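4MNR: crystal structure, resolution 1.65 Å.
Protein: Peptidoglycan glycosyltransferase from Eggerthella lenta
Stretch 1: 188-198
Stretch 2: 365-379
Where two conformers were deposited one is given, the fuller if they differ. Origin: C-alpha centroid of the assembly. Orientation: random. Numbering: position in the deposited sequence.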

# COMPACT_ATOMS: atom_id res chain seq x y z
N LYS A 188 -2.02 -6.73 11.34
CA LYS A 188 -2.43 -7.99 11.95
C LYS A 188 -2.49 -9.12 10.91
O LYS A 188 -2.39 -10.29 11.27
CB LYS A 188 -3.76 -7.84 12.70
CG LYS A 188 -3.64 -6.98 13.95
CD LYS A 188 -4.98 -6.70 14.60
CE LYS A 188 -4.79 -5.75 15.80
NZ LYS A 188 -6.08 -5.23 16.27
N ILE A 189 -2.60 -8.78 9.64
CA ILE A 189 -2.51 -9.80 8.59
C ILE A 189 -1.16 -10.52 8.71
O ILE A 189 -1.08 -11.75 8.65
CB ILE A 189 -2.61 -9.19 7.18
CG1 ILE A 189 -3.99 -8.56 6.95
CG2 ILE A 189 -2.31 -10.26 6.13
CD1 ILE A 189 -4.08 -7.80 5.64
N VAL A 190 -0.09 -9.75 8.90
CA VAL A 190 1.26 -10.32 9.06
C VAL A 190 1.40 -11.14 10.35
O VAL A 190 1.90 -12.27 10.31
CB VAL A 190 2.36 -9.23 9.03
CG1 VAL A 190 3.75 -9.85 9.26
CG2 VAL A 190 2.33 -8.51 7.70
N THR A 191 0.96 -10.58 11.47
CA THR A 191 1.01 -11.29 12.74
C THR A 191 0.24 -12.61 12.71
O THR A 191 0.77 -13.64 13.11
CB THR A 191 0.49 -10.40 13.86
OG1 THR A 191 1.18 -9.15 13.81
CG2 THR A 191 0.75 -11.04 15.23
N LEU A 192 -0.99 -12.56 12.20
CA LEU A 192 -1.82 -13.77 12.07
C LEU A 192 -1.18 -14.80 11.16
O LEU A 192 -1.10 -15.99 11.50
CB LEU A 192 -3.18 -13.38 11.51
CG LEU A 192 -4.14 -14.55 11.29
CD1 LEU A 192 -4.45 -15.25 12.61
CD2 LEU A 192 -5.41 -14.06 10.60
N ALA A 193 -0.74 -14.36 9.99
CA ALA A 193 -0.12 -15.29 9.05
C ALA A 193 1.12 -15.96 9.64
O ALA A 193 1.36 -17.14 9.45
CB ALA A 193 0.24 -14.58 7.73
N THR A 194 1.90 -15.18 10.40
CA THR A 194 3.10 -15.71 11.02
C THR A 194 2.74 -16.73 12.09
O THR A 194 3.37 -17.78 12.20
CB THR A 194 3.94 -14.57 11.61
OG1 THR A 194 4.35 -13.70 10.54
CG2 THR A 194 5.19 -15.13 12.26
N ALA A 195 1.71 -16.42 12.88
CA ALA A 195 1.30 -17.31 13.96
C ALA A 195 0.80 -18.65 13.42
O ALA A 195 1.08 -19.70 13.99
CB ALA A 195 0.23 -16.66 14.83
N LEU A 196 0.06 -18.61 12.31
CA LEU A 196 -0.43 -19.85 11.72
C LEU A 196 0.71 -20.65 11.06
O LEU A 196 0.77 -21.87 11.20
CB LEU A 196 -1.54 -19.56 10.70
CG LEU A 196 -2.78 -18.84 11.24
CD1 LEU A 196 -3.82 -18.69 10.14
CD2 LEU A 196 -3.37 -19.58 12.44
N GLU A 197 1.58 -19.96 10.34
CA GLU A 197 2.71 -20.61 9.66
C GLU A 197 3.63 -21.32 10.65
O GLU A 197 4.11 -22.44 10.39
CB GLU A 197 3.49 -19.58 8.82
CG GLU A 197 4.71 -20.13 8.07
CD GLU A 197 4.40 -20.62 6.65
OE1 GLU A 197 3.24 -20.55 6.22
OE2 GLU A 197 5.34 -21.08 5.96
N ASP A 198 3.87 -20.69 11.80
CA ASP A 198 4.81 -21.20 12.79
C ASP A 198 4.12 -22.03 13.86
O ASP A 198 4.77 -22.49 14.81
CB ASP A 198 5.57 -20.04 13.45
CG ASP A 198 6.50 -19.33 12.49
OD1 ASP A 198 6.90 -19.93 11.47
OD2 ASP A 198 6.84 -18.15 12.76
N ALA A 365 6.08 -15.32 1.03
CA ALA A 365 5.86 -14.87 2.41
C ALA A 365 5.46 -16.01 3.34
O ALA A 365 6.06 -16.20 4.40
CB ALA A 365 4.82 -13.74 2.47
N VAL A 366 4.44 -16.76 2.94
CA VAL A 366 3.94 -17.90 3.72
C VAL A 366 3.54 -19.01 2.74
O VAL A 366 3.52 -18.79 1.53
CB VAL A 366 2.70 -17.54 4.58
CG1 VAL A 366 3.08 -16.59 5.73
CG2 VAL A 366 1.60 -16.95 3.72
N SER A 367 3.21 -20.18 3.26
CA SER A 367 2.77 -21.29 2.41
C SER A 367 1.38 -21.04 1.82
O SER A 367 0.61 -20.22 2.32
CB SER A 367 2.73 -22.60 3.19
OG SER A 367 1.65 -22.59 4.11
N LYS A 368 1.08 -21.76 0.74
CA LYS A 368 -0.25 -21.68 0.14
C LYS A 368 -1.34 -22.03 1.16
O LYS A 368 -2.37 -21.37 1.23
CB LYS A 368 -0.35 -22.59 -1.09
CG LYS A 368 -1.73 -22.57 -1.72
CD LYS A 368 -1.77 -23.40 -3.01
CE LYS A 368 -3.11 -23.24 -3.73
NZ LYS A 368 -4.27 -23.53 -2.84
N THR A 369 -1.09 -23.06 1.97
CA THR A 369 -2.05 -23.44 3.00
C THR A 369 -2.28 -22.30 4.00
O THR A 369 -3.42 -21.99 4.36
CB THR A 369 -1.61 -24.70 3.75
OG1 THR A 369 -1.55 -25.80 2.83
CG2 THR A 369 -2.59 -25.06 4.87
N THR A 370 -1.19 -21.67 4.43
CA THR A 370 -1.32 -20.57 5.38
C THR A 370 -2.08 -19.39 4.78
O THR A 370 -2.98 -18.83 5.41
CB THR A 370 0.06 -20.09 5.85
OG1 THR A 370 0.68 -21.14 6.59
CG2 THR A 370 -0.09 -18.86 6.72
N ALA A 371 -1.74 -19.04 3.54
CA ALA A 371 -2.40 -17.93 2.86
C ALA A 371 -3.91 -18.17 2.79
O ALA A 371 -4.69 -17.27 3.03
CB ALA A 371 -1.85 -17.75 1.44
N GLY A 372 -4.29 -19.40 2.47
CA GLY A 372 -5.70 -19.74 2.36
C GLY A 372 -6.41 -19.65 3.70
O GLY A 372 -7.57 -19.23 3.75
N ARG A 373 -5.73 -20.03 4.77
CA ARG A 373 -6.36 -19.98 6.09
C ARG A 373 -6.55 -18.54 6.50
O ARG A 373 -7.56 -18.19 7.11
CB ARG A 373 -5.49 -20.70 7.14
CG ARG A 373 -5.48 -22.21 7.00
CD ARG A 373 -4.36 -22.81 7.81
NE ARG A 373 -4.62 -22.71 9.25
CZ ARG A 373 -3.72 -23.00 10.19
NH1 ARG A 373 -2.49 -23.38 9.85
NH2 ARG A 373 -4.05 -22.90 11.46
N VAL A 374 -5.57 -17.71 6.18
CA VAL A 374 -5.68 -16.28 6.50
C VAL A 374 -6.79 -15.63 5.68
O VAL A 374 -7.56 -14.84 6.20
CB VAL A 374 -4.35 -15.55 6.26
CG1 VAL A 374 -4.52 -14.02 6.40
CG2 VAL A 374 -3.30 -16.09 7.21
N ARG A 375 -6.87 -15.99 4.40
CA ARG A 375 -7.90 -15.44 3.52
C ARG A 375 -9.30 -15.76 4.06
O ARG A 375 -10.20 -14.93 4.03
CB ARG A 375 -7.72 -15.95 2.09
CG ARG A 375 -8.32 -15.05 1.02
CD ARG A 375 -7.69 -15.33 -0.35
NE ARG A 375 -7.94 -16.70 -0.78
CZ ARG A 375 -7.00 -17.65 -0.86
NH1 ARG A 375 -7.34 -18.87 -1.25
NH2 ARG A 375 -5.74 -17.37 -0.54
N ASP A 376 -9.47 -16.97 4.59
CA ASP A 376 -10.75 -17.37 5.17
C ASP A 376 -11.11 -16.53 6.41
O ASP A 376 -12.28 -16.18 6.62
CB ASP A 376 -10.73 -18.86 5.53
CG ASP A 376 -10.81 -19.77 4.30
OD1 ASP A 376 -11.15 -19.28 3.20
OD2 ASP A 376 -10.53 -20.98 4.45
N VAL A 377 -10.12 -16.21 7.23
CA VAL A 377 -10.36 -15.34 8.38
C VAL A 377 -10.72 -13.92 7.93
O VAL A 377 -11.62 -13.29 8.49
CB VAL A 377 -9.13 -15.29 9.32
CG1 VAL A 377 -9.35 -14.27 10.44
CG2 VAL A 377 -8.87 -16.66 9.90
N LEU A 378 -10.04 -13.44 6.89
CA LEU A 378 -10.32 -12.10 6.36
C LEU A 378 -11.68 -11.99 5.67
O LEU A 378 -12.28 -10.90 5.61
CB LEU A 378 -9.20 -11.64 5.43
CG LEU A 378 -7.82 -11.55 6.09
CD1 LEU A 378 -6.81 -10.95 5.12
CD2 LEU A 378 -7.86 -10.75 7.39
N LEU A 379 -12.19 -13.10 5.15
CA LEU A 379 -13.55 -13.10 4.64
C LEU A 379 -14.48 -12.83 5.81
O LEU A 379 -15.46 -12.10 5.69
CB LEU A 379 -13.88 -14.45 3.97
CG LEU A 379 -15.27 -14.60 3.37
CD1 LEU A 379 -15.60 -13.44 2.43
CD2 LEU A 379 -15.36 -15.93 2.63
O HOH W 1 -0.16 -24.06 11.61

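This is a helix-on-helix contact, apolar along most of its length and closed at one end by a glutamate that bonds to the start of the partner helix. The helices, 188-197 and 368-379, run at 131° between their N-to-C directions, so they cross obliquely, in broadly opposed directions and slightly nearer perpendicular than antiparallel, and their axes approach to 9.5 Å. The backbone register agrees: Ala193 CA lies 6.2 Å from Val374 CA and Glu197 CA 5.9 Å from Thr370 CA, so a step forward along one helix pairs with a step back along the other. Together the two stretches bury 594 Å².

Val374 is the knob of the apolar part. Its CA-to-CB bond points toward the first stretch, and its side chain sits in a hole formed by Ile189, Leu192, Ala193 and Leu196. Val374 CG2 lies 3.9 Å from Ala193 CB and 4.0 Å from Leu196 CD1, while Val374 CG1 is 4.3 Å from Leu192 CD2 and 4.4 Å from Ile189 CG2. Both methyls touch Leu192; CG2 also packs on Ala193 and Leu196, and CG1 on Ile189. One turn further along, Leu192 CD2 meets Val377 CG1 at 3.9 Å and Ile189 CG1 meets Leu378 CD1 at 4.1 Å, distances typical of van der Waals packing. Ahead of the second helix, Val366 extends the apolar surface, with its CG1 4.0 Å from Ala193 CB.

The polar end centres on one carboxylate oxygen. Although the CA-to-CB bond of Glu197 points sideways, the end of its side chain comes nearer to the second stretch. Glu197 OE1 accepts a hydrogen bond from Thr370 OG1 at 2.7 Å and another from Ser367 N at 3.0 Å, the latter almost linear with an N-H...acceptor angle of 176°. Ser367 occupies the N-cap position, and its OG accepts from Thr370 N at 3.0 Å (161°), satisfying an amide that has no preceding helical turn to bond to. The carboxylate therefore binds the residue that caps the helix as well as a residue in its first turn. Thr370 also contributes an apolar contact, its CG2 lying 4.3 Å from Leu196 CB.

Arg373 combines both kinds of chemistry. Leu196 CB covers one face of its guanidinium, and Leu196 CD2 approaches Arg373 NH2 to 3.5 Å. A water accepts from Arg373 NH1 at 3.0 Å and lies a short 2.4 Å from Leu196 O, linking the arginine to the backbone of the first helix.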